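Local atomic coordinates of FMN reductase [NAD(P)H] (Bacillus subtilis, PDB entry 1ZCH), a protein that uses NADH or NADPH to reduce FMN, and also reduces nitroaromatic compounds, quinones, chromates and azo dyes. Residues T47-Q52 with L149-Y154; D28-A33 with E126-G131; S195-Y200 with R218-S223; N84-A89 with F96-T101; Q35-S40 with A114-G119. All blocks are in the same frame, centred on the assembly; numbering follows the deposited sequence.

Interaction 1. Residues T47-Q52 with L149-Y154. With CA (calcium ion), chain C.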
# COMPACT_ATOMS: atom_id res chain seq x y z
N THR A 47 4.96 4.81 9.63
CA THR A 47 5.11 6.06 10.36
C THR A 47 5.04 7.18 9.34
O THR A 47 5.54 7.04 8.22
CB THR A 47 6.46 6.11 11.12
OG1 THR A 47 6.39 5.24 12.25
CG2 THR A 47 6.77 7.53 11.59
N VAL A 48 4.40 8.27 9.72
CA VAL A 48 4.27 9.42 8.83
C VAL A 48 4.99 10.61 9.44
O VAL A 48 4.67 11.02 10.55
CB VAL A 48 2.79 9.81 8.62
CG1 VAL A 48 2.71 10.99 7.65
CG2 VAL A 48 2.00 8.62 8.08
N ILE A 49 5.97 11.14 8.72
CA ILE A 49 6.69 12.31 9.19
C ILE A 49 6.09 13.50 8.44
O ILE A 49 6.07 13.51 7.20
CB ILE A 49 8.20 12.25 8.84
CG1 ILE A 49 8.82 10.94 9.33
CG2 ILE A 49 8.92 13.45 9.48
CD1 ILE A 49 8.86 10.78 10.83
N THR A 50 5.58 14.49 9.17
CA THR A 50 5.00 15.67 8.54
C THR A 50 6.08 16.74 8.53
O THR A 50 6.61 17.10 9.58
CB THR A 50 3.78 16.21 9.33
OG1 THR A 50 2.75 15.22 9.34
CG2 THR A 50 3.25 17.49 8.69
N VAL A 51 6.42 17.22 7.34
CA VAL A 51 7.44 18.24 7.19
C VAL A 51 6.83 19.50 6.61
O VAL A 51 6.27 19.49 5.51
CB VAL A 51 8.58 17.76 6.25
CG1 VAL A 51 9.61 18.86 6.08
CG2 VAL A 51 9.23 16.50 6.81
N GLN A 52 6.92 20.60 7.36
CA GLN A 52 6.38 21.87 6.89
C GLN A 52 7.45 22.96 6.94
O GLN A 52 7.25 24.06 6.43
CB GLN A 52 5.17 22.27 7.72
CG GLN A 52 4.08 21.20 7.75
CD GLN A 52 2.84 21.64 8.51
OE1 GLN A 52 2.00 22.37 7.97
NE2 GLN A 52 2.73 21.22 9.76
N LEU A 149 16.08 13.23 8.70
CA LEU A 149 14.87 13.09 9.51
C LEU A 149 15.04 12.22 10.75
O LEU A 149 14.07 11.93 11.45
CB LEU A 149 13.74 12.56 8.63
CG LEU A 149 13.46 13.44 7.41
CD1 LEU A 149 12.28 12.89 6.62
CD2 LEU A 149 13.18 14.87 7.86
N GLU A 150 16.28 11.81 11.01
CA GLU A 150 16.60 10.99 12.17
C GLU A 150 15.85 9.66 12.22
O GLU A 150 15.41 9.24 13.29
CB GLU A 150 16.32 11.79 13.45
CG GLU A 150 17.23 13.00 13.63
CD GLU A 150 16.88 13.84 14.84
OE1 GLU A 150 16.68 13.26 15.93
OE2 GLU A 150 16.80 15.08 14.72
N LEU A 151 15.71 9.01 11.07
CA LEU A 151 15.03 7.72 11.04
C LEU A 151 15.96 6.71 11.69
O LEU A 151 17.11 6.55 11.26
CB LEU A 151 14.71 7.31 9.59
CG LEU A 151 13.96 8.37 8.77
CD1 LEU A 151 13.63 7.79 7.39
CD2 LEU A 151 12.69 8.79 9.49
N PRO A 152 15.49 6.02 12.73
CA PRO A 152 16.32 5.03 13.42
C PRO A 152 16.35 3.68 12.72
O PRO A 152 15.72 3.48 11.69
CB PRO A 152 15.66 4.94 14.79
CG PRO A 152 14.20 4.99 14.41
CD PRO A 152 14.16 6.12 13.37
N LYS A 153 17.11 2.75 13.29
CA LYS A 153 17.19 1.41 12.74
C LYS A 153 15.76 0.84 12.72
O LYS A 153 14.95 1.16 13.59
CB LYS A 153 18.10 0.55 13.62
CG LYS A 153 18.32 -0.88 13.14
CD LYS A 153 19.33 -1.58 14.04
CE LYS A 153 19.57 -3.02 13.62
NZ LYS A 153 20.59 -3.66 14.51
N TYR A 154 15.48 0.02 11.71
CA TYR A 154 14.17 -0.63 11.50
C TYR A 154 13.11 0.28 10.90
O TYR A 154 11.93 -0.06 10.88
CB TYR A 154 13.66 -1.25 12.81
CG TYR A 154 14.61 -2.28 13.36
CD1 TYR A 154 14.98 -3.39 12.60
CD2 TYR A 154 15.17 -2.14 14.63
CE1 TYR A 154 15.89 -4.33 13.09
CE2 TYR A 154 16.08 -3.07 15.13
CZ TYR A 154 16.43 -4.16 14.35
OH TYR A 154 17.31 -5.09 14.86
CA CA C . 15.71 12.99 17.93
O HOH W 1 14.72 10.97 17.01
O HOH W 2 13.54 13.89 16.97
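Ile49 of strand 46-51 meets both Leu149 and Leu151 of the loop that follows helix 142-148. Its methyl CG2 stands 4.4 Å from CD1 of Leu149. The other branch, CG1, reaches towards Leu151 and lies 4.4 Å from its CD2. The bond from CB to CG1 runs beside the backbone N (chi1 -53°), which leaves CG2 anti to that N, and the two branches address different leucines. Thr50 faces elsewhere, and its OG1 bonds to Asn182 of the second subunit. Val51 then takes up the contact again, with CG2 4.4 Å from CD2 of Leu149. The fork of Leu149 thus spans alternate residues of the strand, CD1 on Ile49 and CD2 on Val51. These loose apolar touches are buried. Between the two leucines, Glu150 has a positive phi and closes a Schellman motif at the end of helix 142-148. Its side chain runs outwards, and OE1 binds the calcium ion at 2.2 Å, together with two waters and Asn189 of the second subunit. Strand 46-51 is an edge strand within its chain and pairs in parallel with a strand of the second subunit, the intersubunit sheet extension of the nitroreductase fold.

Interaction 2. Residues D28-A33 with E126-G131; sequences DQIIEA and ESLGLG
Ile30 and Leu128 make the central apolar contact, with CG1 of Ile30 4.0 Å from CD1 of Leu128. Ile30 continues past this point in an extended chain (chi2 171°). Its tip CD1 comes to 4.1 Å from CD1 of Leu130. One isoleucine therefore reaches two leucines that flank Gly129. Ile30 also packs on Ala121 and Ala125 of helix 104-127, the helix that ends just before Leu128.

A mixed contact lies beside it. The amide oxygen OE1 of Gln29 approaches CD2 of Leu128 at 4.0 Å, which is packing. Side-chain polar bonds lead elsewhere. The other end of that amide, NE2, makes a weak hydrogen bond to Glu25 O. Glu126 points away from the contact and bonds through OE1 to His11, an FMN-binding residue.

Backbone bonds shape the second segment. Gly129 has a positive phi (94°) and forms a Schellman motif, with its N bonded to Glu126 O at 3.1 Å. A side chain at this phi would press on the carbonyl O of Leu128.

No polar bond spans the two segments. The join between helix 24-36 and the end of helix 104-127 rests here mainly on aliphatic carbon contacts, so its fit depends on shape and the exclusion of water rather than on bond direction.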
# COMPACT_ATOMS: atom_id res chain seq x y z
N ASP A 28 -4.96 16.78 10.62
CA ASP A 28 -5.38 15.85 11.66
C ASP A 28 -6.37 14.83 11.11
O ASP A 28 -6.29 13.64 11.43
CB ASP A 28 -6.04 16.58 12.84
CG ASP A 28 -5.07 17.43 13.63
OD1 ASP A 28 -3.88 17.07 13.71
OD2 ASP A 28 -5.51 18.45 14.20
N GLN A 29 -7.30 15.29 10.29
CA GLN A 29 -8.30 14.40 9.70
C GLN A 29 -7.65 13.38 8.77
O GLN A 29 -8.02 12.21 8.77
CB GLN A 29 -9.34 15.21 8.92
CG GLN A 29 -10.23 16.08 9.79
CD GLN A 29 -11.21 16.90 8.99
OE1 GLN A 29 -12.07 16.37 8.29
NE2 GLN A 29 -11.08 18.22 9.08
N ILE A 30 -6.68 13.84 7.99
CA ILE A 30 -5.97 12.97 7.06
C ILE A 30 -5.23 11.90 7.87
O ILE A 30 -5.26 10.71 7.53
CB ILE A 30 -4.97 13.79 6.21
CG1 ILE A 30 -5.75 14.72 5.28
CG2 ILE A 30 -4.04 12.86 5.43
CD1 ILE A 30 -4.89 15.74 4.56
N ILE A 31 -4.58 12.31 8.95
CA ILE A 31 -3.85 11.38 9.79
C ILE A 31 -4.79 10.41 10.49
O ILE A 31 -4.48 9.22 10.63
CB ILE A 31 -3.00 12.13 10.84
CG1 ILE A 31 -1.92 12.96 10.13
CG2 ILE A 31 -2.37 11.15 11.82
CD1 ILE A 31 -0.96 12.13 9.27
N GLU A 32 -5.95 10.90 10.93
CA GLU A 32 -6.91 10.03 11.60
C GLU A 32 -7.38 8.96 10.63
O GLU A 32 -7.56 7.80 11.00
CB GLU A 32 -8.13 10.84 12.06
CG GLU A 32 -7.86 11.84 13.18
CD GLU A 32 -9.07 12.71 13.47
OE1 GLU A 32 -10.18 12.17 13.63
OE2 GLU A 32 -8.91 13.95 13.53
N ALA A 33 -7.57 9.36 9.37
CA ALA A 33 -8.01 8.42 8.35
C ALA A 33 -6.94 7.35 8.16
O ALA A 33 -7.24 6.15 8.09
CB ALA A 33 -8.26 9.15 7.04
N GLU A 126 -7.70 14.51 -0.77
CA GLU A 126 -8.43 14.96 -1.95
C GLU A 126 -9.92 15.20 -1.67
O GLU A 126 -10.53 16.04 -2.32
CB GLU A 126 -8.20 13.97 -3.10
CG GLU A 126 -6.72 13.92 -3.46
CD GLU A 126 -6.36 12.99 -4.60
OE1 GLU A 126 -7.23 12.25 -5.09
OE2 GLU A 126 -5.17 13.01 -5.00
N SER A 127 -10.48 14.50 -0.69
CA SER A 127 -11.89 14.70 -0.35
C SER A 127 -12.07 16.08 0.28
O SER A 127 -13.17 16.63 0.31
CB SER A 127 -12.38 13.62 0.62
OG SER A 127 -11.93 13.86 1.95
N LEU A 128 -10.98 16.64 0.80
CA LEU A 128 -11.01 17.95 1.43
C LEU A 128 -10.76 19.08 0.42
O LEU A 128 -10.77 20.26 0.79
CB LEU A 128 -9.96 18.01 2.54
CG LEU A 128 -10.19 17.03 3.71
CD1 LEU A 128 -8.96 16.98 4.60
CD2 LEU A 128 -11.42 17.47 4.50
N GLY A 129 -10.54 18.72 -0.84
CA GLY A 129 -10.30 19.72 -1.86
C GLY A 129 -8.82 19.97 -2.08
O GLY A 129 -8.43 20.84 -2.87
N LEU A 130 -7.98 19.20 -1.39
CA LEU A 130 -6.54 19.35 -1.51
C LEU A 130 -5.97 18.54 -2.67
O LEU A 130 -6.56 17.53 -3.08
CB LEU A 130 -5.85 18.92 -0.21
CG LEU A 130 -6.22 19.73 1.04
CD1 LEU A 130 -5.78 18.99 2.28
CD2 LEU A 130 -5.57 21.11 0.95
N GLY A 131 -4.84 18.98 -3.19
CA GLY A 131 -4.20 18.26 -4.27
C GLY A 131 -3.06 17.48 -3.67
O GLY A 131 -2.53 17.86 -2.63

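Interaction 3. Residues S195-Y200 with R218-S223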
# COMPACT_ATOMS: atom_id res chain seq x y z
N SER A 195 -3.09 -7.86 -26.03
CA SER A 195 -4.01 -7.09 -26.86
C SER A 195 -4.54 -5.86 -26.12
O SER A 195 -4.66 -4.79 -26.70
CB SER A 195 -5.18 -7.96 -27.31
OG SER A 195 -4.73 -8.99 -28.17
N HIS A 196 -4.86 -6.02 -24.83
CA HIS A 196 -5.35 -4.90 -24.04
C HIS A 196 -4.29 -3.81 -23.91
O HIS A 196 -4.61 -2.62 -23.95
CB HIS A 196 -5.76 -5.35 -22.63
CG HIS A 196 -7.05 -6.10 -22.59
ND1 HIS A 196 -8.24 -5.57 -23.05
CD2 HIS A 196 -7.35 -7.34 -22.13
CE1 HIS A 196 -9.21 -6.44 -22.87
NE2 HIS A 196 -8.70 -7.53 -22.31
N ILE A 197 -3.04 -4.23 -23.74
CA ILE A 197 -1.95 -3.27 -23.61
C ILE A 197 -1.75 -2.48 -24.91
O ILE A 197 -1.54 -1.27 -24.89
CB ILE A 197 -0.63 -3.98 -23.23
CG1 ILE A 197 -0.76 -4.60 -21.83
CG2 ILE A 197 0.53 -2.99 -23.26
CD1 ILE A 197 0.45 -5.41 -21.39
N GLN A 198 -1.84 -3.17 -26.05
CA GLN A 198 -1.68 -2.50 -27.33
C GLN A 198 -2.82 -1.50 -27.58
O GLN A 198 -2.60 -0.43 -28.15
CB GLN A 198 -1.61 -3.53 -28.46
CG GLN A 198 -0.31 -4.34 -28.42
CD GLN A 198 -0.25 -5.42 -29.48
OE1 GLN A 198 -1.08 -6.33 -29.50
NE2 GLN A 198 0.74 -5.33 -30.36
N ALA A 199 -4.03 -1.85 -27.15
CA ALA A 199 -5.17 -0.95 -27.32
C ALA A 199 -4.96 0.25 -26.41
O ALA A 199 -5.23 1.40 -26.79
CB ALA A 199 -6.47 -1.67 -26.97
N TYR A 200 -4.48 -0.01 -25.20
CA TYR A 200 -4.22 1.05 -24.23
C TYR A 200 -3.18 2.01 -24.78
O TYR A 200 -3.30 3.23 -24.61
CB TYR A 200 -3.72 0.43 -22.91
CG TYR A 200 -3.44 1.41 -21.80
CD1 TYR A 200 -4.36 2.42 -21.47
CD2 TYR A 200 -2.28 1.31 -21.03
CE1 TYR A 200 -4.12 3.29 -20.40
CE2 TYR A 200 -2.04 2.17 -19.96
CZ TYR A 200 -2.96 3.16 -19.65
OH TYR A 200 -2.72 4.00 -18.58
N ARG A 218 4.33 9.94 -26.68
CA ARG A 218 4.76 8.64 -26.20
C ARG A 218 3.58 7.86 -25.62
O ARG A 218 2.72 8.44 -24.95
CB ARG A 218 5.84 8.83 -25.12
CG ARG A 218 6.39 7.55 -24.54
CD ARG A 218 7.43 7.81 -23.45
NE ARG A 218 8.64 8.46 -23.97
CZ ARG A 218 8.91 9.76 -23.85
NH1 ARG A 218 8.06 10.56 -23.23
NH2 ARG A 218 10.03 10.25 -24.36
N ASN A 219 3.52 6.55 -25.89
CA ASN A 219 2.42 5.76 -25.34
C ASN A 219 2.83 5.16 -24.00
O ASN A 219 3.85 5.55 -23.43
CB ASN A 219 1.97 4.66 -26.31
CG ASN A 219 3.08 3.70 -26.67
OD1 ASN A 219 3.93 3.38 -25.84
ND2 ASN A 219 3.07 3.20 -27.90
N TRP A 220 2.03 4.23 -23.48
CA TRP A 220 2.31 3.62 -22.19
C TRP A 220 3.51 2.67 -22.19
O TRP A 220 4.45 2.86 -21.43
CB TRP A 220 1.07 2.89 -21.68
CG TRP A 220 1.21 2.35 -20.28
CD1 TRP A 220 1.19 3.07 -19.12
CD2 TRP A 220 1.34 0.98 -19.90
NE1 TRP A 220 1.30 2.23 -18.04
CE2 TRP A 220 1.40 0.94 -18.49
CE3 TRP A 220 1.43 -0.22 -20.62
CZ2 TRP A 220 1.53 -0.26 -17.78
CZ3 TRP A 220 1.56 -1.42 -19.91
CH2 TRP A 220 1.61 -1.42 -18.50
N SER A 221 3.47 1.64 -23.04
CA SER A 221 4.58 0.69 -23.07
C SER A 221 5.92 1.38 -23.33
O SER A 221 6.95 0.97 -22.78
CB SER A 221 4.33 -0.40 -24.12
OG SER A 221 4.25 0.14 -25.42
N GLN A 222 5.92 2.42 -24.16
CA GLN A 222 7.16 3.14 -24.45
C GLN A 222 7.65 3.83 -23.17
O GLN A 222 8.85 3.85 -22.90
CB GLN A 222 6.94 4.19 -25.54
CG GLN A 222 6.66 3.59 -26.92
CD GLN A 222 6.28 4.64 -27.96
OE1 GLN A 222 5.65 5.64 -27.64
NE2 GLN A 222 6.65 4.39 -29.21
N SER A 223 6.73 4.37 -22.39
CA SER A 223 7.11 5.03 -21.14
C SER A 223 7.66 4.02 -20.15
O SER A 223 8.74 4.21 -19.58
CB SER A 223 5.90 5.75 -20.52
OG SER A 223 6.26 6.33 -19.27
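Trp220 buries the most surface here and meets both Tyr200 and Ile197. Tyr200 brings its ring carbon CE2 over one face of the indole, 3.3 Å from Trp220 CG. The contact is tight. The Tyr200 ring and the five-membered ring of Trp220 are inclined at 57°, with centroids 4.8 Å apart, so the pair is oblique. Both side chains leave with CG anti to the backbone N (chi1 -179° for Tyr200, -174° for Trp220), and each ring is carried out towards the other helix. Ile197 comes to a different part of the indole. Ile197 CG2 lies at the indole edge, near its plane, 3.8 Å from Trp220 CZ3. Polar ends are satisfied beyond the pair: Tyr200 OH bonds to Pro174 O, and Trp220 NE1 bonds to Asn42 O of the second subunit. With a valine in place of Trp220, Tyr200 CE2 would probably lose the face it rests on and Asn42 O of the second subunit its indole donor. Asn219 OD1 takes the N-H of Gln222 at 2.8 Å, and Gln222 OE1 takes that of Asn219. This reciprocal pair is a capping box, which starts helix 220-228 against helix 190-212 at the dimer interface near the FMN site.

Interaction 4. Residues N84-A89 with F96-T101; sequences NRAKIA and FKMEIT
Met98 sets out toward helix 84-94, and its end touches Ala86 and Lys87. Its CG is anti to the backbone N (chi1 180°) and the next bond is extended too, which carries SD out to the helix surface. SD rests against the helix, 3.9 Å from Ala86 CB and 3.8 Å from the backbone N of Lys87. The chain then bends (chi3 71°), which turns the methyl CE onto Lys87, where it lies 3.9 Å from CB and 4.0 Å from CA.

Lys87 presents only the root of its side chain to Met98. The rest leads away from the contact, and its NZ forms a salt bridge with Glu91. The Met98 side chain also packs on Leu90 and on Tyr154, which touches Lys87 as well. The contact joins helix 84-94 to the return loop that leads on to helix 104-127 in the nitroreductase fold. It lies away from the FMN-binding residues.

Lys97 and Glu99, on either side of Met98 in sequence, take no part in this packing and pair with each other. Lys97 NZ bonds to Glu99 OE2 at 2.7 Å in a salt bridge. The ammonium comes from above the carboxylate plane, 45° out of it.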
# COMPACT_ATOMS: atom_id res chain seq x y z
N ASN A 84 10.44 -0.22 14.24
CA ASN A 84 11.14 0.28 15.42
C ASN A 84 10.19 0.18 16.62
O ASN A 84 10.60 -0.21 17.72
CB ASN A 84 11.58 1.73 15.23
CG ASN A 84 12.23 2.32 16.48
OD1 ASN A 84 13.13 1.71 17.07
ND2 ASN A 84 11.77 3.49 16.90
N ARG A 85 8.92 0.52 16.42
CA ARG A 85 7.98 0.40 17.52
C ARG A 85 7.88 -1.09 17.89
O ARG A 85 7.69 -1.44 19.05
CB ARG A 85 6.60 0.95 17.13
CG ARG A 85 6.53 2.49 17.15
CD ARG A 85 5.09 2.97 16.94
NE ARG A 85 4.62 2.62 15.60
CZ ARG A 85 4.72 3.41 14.54
NH1 ARG A 85 5.26 4.62 14.66
NH2 ARG A 85 4.31 2.98 13.36
N ALA A 86 8.01 -1.96 16.89
CA ALA A 86 7.97 -3.40 17.14
C ALA A 86 9.23 -3.78 17.91
O ALA A 86 9.19 -4.63 18.81
CB ALA A 86 7.92 -4.17 15.81
N LYS A 87 10.35 -3.16 17.57
CA LYS A 87 11.60 -3.44 18.26
C LYS A 87 11.44 -3.11 19.74
O LYS A 87 11.85 -3.88 20.62
CB LYS A 87 12.75 -2.61 17.69
CG LYS A 87 14.09 -2.89 18.36
CD LYS A 87 15.09 -1.79 18.08
CE LYS A 87 15.43 -1.02 19.34
NZ LYS A 87 16.15 -1.88 20.33
N ILE A 88 10.85 -1.95 20.02
CA ILE A 88 10.63 -1.52 21.40
C ILE A 88 9.75 -2.53 22.12
O ILE A 88 10.03 -2.92 23.26
CB ILE A 88 9.96 -0.14 21.44
CG1 ILE A 88 10.93 0.93 20.91
CG2 ILE A 88 9.51 0.19 22.87
CD1 ILE A 88 10.30 2.30 20.71
N ALA A 89 8.67 -2.94 21.45
CA ALA A 89 7.74 -3.90 22.03
C ALA A 89 8.40 -5.23 22.37
O ALA A 89 8.22 -5.76 23.47
CB ALA A 89 6.58 -4.13 21.07
N PHE A 96 12.53 -9.98 24.21
CA PHE A 96 12.45 -10.99 23.15
C PHE A 96 13.31 -10.49 22.00
O PHE A 96 13.49 -9.28 21.83
CB PHE A 96 11.01 -11.13 22.66
CG PHE A 96 10.24 -12.26 23.29
CD1 PHE A 96 10.30 -12.50 24.66
CD2 PHE A 96 9.44 -13.08 22.50
CE1 PHE A 96 9.57 -13.53 25.23
CE2 PHE A 96 8.70 -14.12 23.07
CZ PHE A 96 8.77 -14.35 24.44
N LYS A 97 13.85 -11.40 21.19
CA LYS A 97 14.63 -10.97 20.04
C LYS A 97 13.68 -10.89 18.86
O LYS A 97 12.88 -11.80 18.64
CB LYS A 97 15.76 -11.96 19.74
CG LYS A 97 16.65 -11.51 18.58
CD LYS A 97 17.85 -12.42 18.39
CE LYS A 97 18.76 -11.91 17.28
NZ LYS A 97 18.05 -11.81 15.97
N MET A 98 13.74 -9.80 18.11
CA MET A 98 12.86 -9.63 16.95
C MET A 98 13.49 -10.34 15.75
O MET A 98 14.59 -10.01 15.33
CB MET A 98 12.67 -8.13 16.65
CG MET A 98 11.78 -7.83 15.45
SD MET A 98 11.30 -6.09 15.40
CE MET A 98 12.86 -5.33 14.95
N GLU A 99 12.78 -11.33 15.22
CA GLU A 99 13.28 -12.11 14.09
C GLU A 99 12.58 -11.81 12.77
O GLU A 99 13.10 -12.13 11.71
CB GLU A 99 13.15 -13.61 14.38
CG GLU A 99 14.07 -14.15 15.47
CD GLU A 99 15.54 -14.04 15.12
OE1 GLU A 99 15.88 -14.15 13.92
OE2 GLU A 99 16.37 -13.86 16.04
N ILE A 100 11.40 -11.20 12.83
CA ILE A 100 10.66 -10.91 11.61
C ILE A 100 11.49 -10.05 10.65
O ILE A 100 11.39 -10.20 9.43
CB ILE A 100 9.30 -10.20 11.93
CG1 ILE A 100 8.41 -10.20 10.69
CG2 ILE A 100 9.54 -8.78 12.43
CD1 ILE A 100 8.04 -11.60 10.20
N THR A 101 12.33 -9.18 11.20
CA THR A 101 13.16 -8.31 10.37
C THR A 101 14.34 -9.02 9.70
O THR A 101 15.12 -8.39 8.97
CB THR A 101 13.69 -7.13 11.17
OG1 THR A 101 14.23 -7.60 12.42
CG2 THR A 101 12.57 -6.13 11.44

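Interaction 5. Residues Q35-S40 with A114-G119. With FMN (flavin mononucleotide), chain D.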
# COMPACT_ATOMS: atom_id res chain seq x y z
N GLN A 35 -4.53 6.37 10.31
CA GLN A 35 -4.48 5.49 11.47
C GLN A 35 -5.65 4.51 11.54
O GLN A 35 -5.50 3.38 12.00
CB GLN A 35 -4.43 6.31 12.76
CG GLN A 35 -3.09 6.97 13.01
CD GLN A 35 -2.90 7.32 14.48
OE1 GLN A 35 -3.39 8.34 14.95
NE2 GLN A 35 -2.21 6.45 15.21
N SER A 36 -6.82 4.95 11.07
CA SER A 36 -8.02 4.12 11.11
C SER A 36 -8.04 2.97 10.10
O SER A 36 -8.85 2.05 10.23
CB SER A 36 -9.26 4.99 10.92
OG SER A 36 -9.37 5.95 11.95
N ALA A 37 -7.16 3.02 9.11
CA ALA A 37 -7.10 1.98 8.10
C ALA A 37 -6.53 0.69 8.67
O ALA A 37 -5.88 0.69 9.72
CB ALA A 37 -6.26 2.45 6.91
N PRO A 38 -6.74 -0.44 7.99
CA PRO A 38 -6.21 -1.71 8.49
C PRO A 38 -4.69 -1.82 8.37
O PRO A 38 -4.07 -1.09 7.61
CB PRO A 38 -6.93 -2.74 7.62
CG PRO A 38 -7.08 -2.02 6.30
CD PRO A 38 -7.53 -0.64 6.75
N SER A 39 -4.11 -2.72 9.16
CA SER A 39 -2.67 -2.97 9.14
C SER A 39 -2.46 -4.42 9.58
O SER A 39 -3.24 -4.94 10.37
CB SER A 39 -1.92 -2.01 10.07
OG SER A 39 -2.15 -2.30 11.44
N SER A 40 -1.43 -5.06 9.05
CA SER A 40 -1.16 -6.46 9.39
C SER A 40 -1.03 -6.63 10.91
O SER A 40 -0.23 -5.94 11.55
CB SER A 40 0.11 -6.93 8.67
OG SER A 40 0.26 -8.33 8.78
N ALA A 114 2.42 0.64 4.43
CA ALA A 114 2.70 2.01 3.97
C ALA A 114 1.86 2.38 2.74
O ALA A 114 1.42 3.53 2.61
CB ALA A 114 4.18 2.17 3.66
N GLY A 115 1.65 1.42 1.85
CA GLY A 115 0.85 1.68 0.66
C GLY A 115 -0.60 1.93 1.06
O GLY A 115 -1.28 2.81 0.52
N ILE A 116 -1.08 1.14 2.01
CA ILE A 116 -2.45 1.32 2.49
C ILE A 116 -2.55 2.72 3.08
O ILE A 116 -3.52 3.44 2.83
CB ILE A 116 -2.79 0.28 3.59
CG1 ILE A 116 -2.95 -1.10 2.95
CG2 ILE A 116 -4.06 0.70 4.34
CD1 ILE A 116 -3.09 -2.20 3.97
N ALA A 117 -1.54 3.11 3.85
CA ALA A 117 -1.53 4.43 4.48
C ALA A 117 -1.51 5.55 3.44
O ALA A 117 -2.28 6.51 3.53
CB ALA A 117 -0.31 4.56 5.41
N LEU A 118 -0.63 5.43 2.45
CA LEU A 118 -0.50 6.43 1.38
C LEU A 118 -1.80 6.56 0.58
O LEU A 118 -2.27 7.67 0.30
CB LEU A 118 0.64 6.03 0.44
CG LEU A 118 0.95 6.93 -0.76
CD1 LEU A 118 1.52 8.25 -0.28
CD2 LEU A 118 1.95 6.23 -1.67
N GLY A 119 -2.39 5.42 0.23
CA GLY A 119 -3.63 5.44 -0.52
C GLY A 119 -4.77 6.06 0.28
O GLY A 119 -5.60 6.79 -0.26
N1 FMN D . -7.11 -10.45 9.46
C2 FMN D . -7.36 -11.77 9.46
O2 FMN D . -8.28 -12.24 10.08
N3 FMN D . -6.56 -12.70 8.71
C4 FMN D . -5.47 -12.27 7.94
O4 FMN D . -4.82 -13.09 7.32
C4A FMN D . -5.19 -10.83 7.91
N5 FMN D . -4.14 -10.35 7.18
C5A FMN D . -4.01 -8.98 7.04
C6 FMN D . -3.03 -8.49 6.12
C7 FMN D . -2.87 -7.13 5.87
C7M FMN D . -1.86 -6.67 4.84
C8 FMN D . -3.70 -6.15 6.60
C8M FMN D . -3.60 -4.67 6.34
C9 FMN D . -4.66 -6.60 7.55
C9A FMN D . -4.84 -8.01 7.77
N10 FMN D . -5.87 -8.58 8.66
C10 FMN D . -6.08 -9.93 8.71
C1' FMN D . -6.72 -7.64 9.47
C2' FMN D . -5.97 -7.07 10.72
O2' FMN D . -5.96 -8.08 11.73
C3' FMN D . -6.73 -5.81 11.17
O3' FMN D . -6.66 -4.84 10.11
C4' FMN D . -6.10 -5.20 12.45
O4' FMN D . -6.21 -6.10 13.56
C5' FMN D . -6.79 -3.88 12.73
O5' FMN D . -8.28 -4.14 13.15
P FMN D . -9.37 -3.49 12.29
O1P FMN D . -9.43 -2.06 12.58
O2P FMN D . -10.64 -4.10 12.62
O3P FMN D . -9.09 -3.67 10.87
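Ile116 points from helix 104-127 towards Ala37 and Pro38, and its side chain carries the contact. At CB it divides into two branches. CG2 is the branch anti to the backbone N. It lies 3.8 Å from Ala37 CB and 3.7 Å from the carbonyl O of Pro38. The proline ring is further off, with CD 4.4 Å from the same methyl. CG1 leaves on the side of the backbone N and continues in an extended line (chi2 172°), which takes CD1 to the cofactor. That tip is 3.5 Å from the FMN methyl C8M and also lies 3.9 Å from Pro38 O.

The same flavin methyl is met by the loop, with Ser39 CA 3.4 Å from C8M. Ser39 makes two weak hydrogen bonds to the ribityl chain: its N donates to O3' at 3.4 Å, and O3' donates to its carbonyl O. Further hydrogen bonds to this FMN come from the second subunit, among them from Arg15, Gln67 and Lys173 of that chain. This chain therefore covers the dimethylbenzene end of a flavin bound across the dimer interface. If Ile116 were an alanine, C8M would be likely to lose its packing against CD1 and Ala37 CB its methyl neighbour, leaving a gap beside Pro38 O.

Ile116 also packs on Leu118 of the second subunit. Elsewhere on its helix, Ala114, Ala117 and Leu118 lie on strands 46-51, 75-82 and 155-164, so helix 104-127 runs between the sheet and the loop leaving helix 24-36.

Overall arrangement
Interactions 2 and 5 join the same two helices, 24-36 and 104-127, with centres about 14 Å apart. Along the chain, interaction 5 falls within the span of interaction 2. Interaction 1 has its centre about 20 Å from interaction 2, and the two touch through Val48 and Ile31. It also touches interaction 4, where Thr47 OG1 meets Arg85 NH1 and Tyr154 packs on Lys87 and Met98. These four belong to the nitroreductase region of the sequence. Interaction 3 comes last along the chain, its centre about 44 Å from that of interaction 4, in helices 190-212 and 220-228. All five touch the second subunit, consistent with a homodimer whose FMN sites lie at the interface.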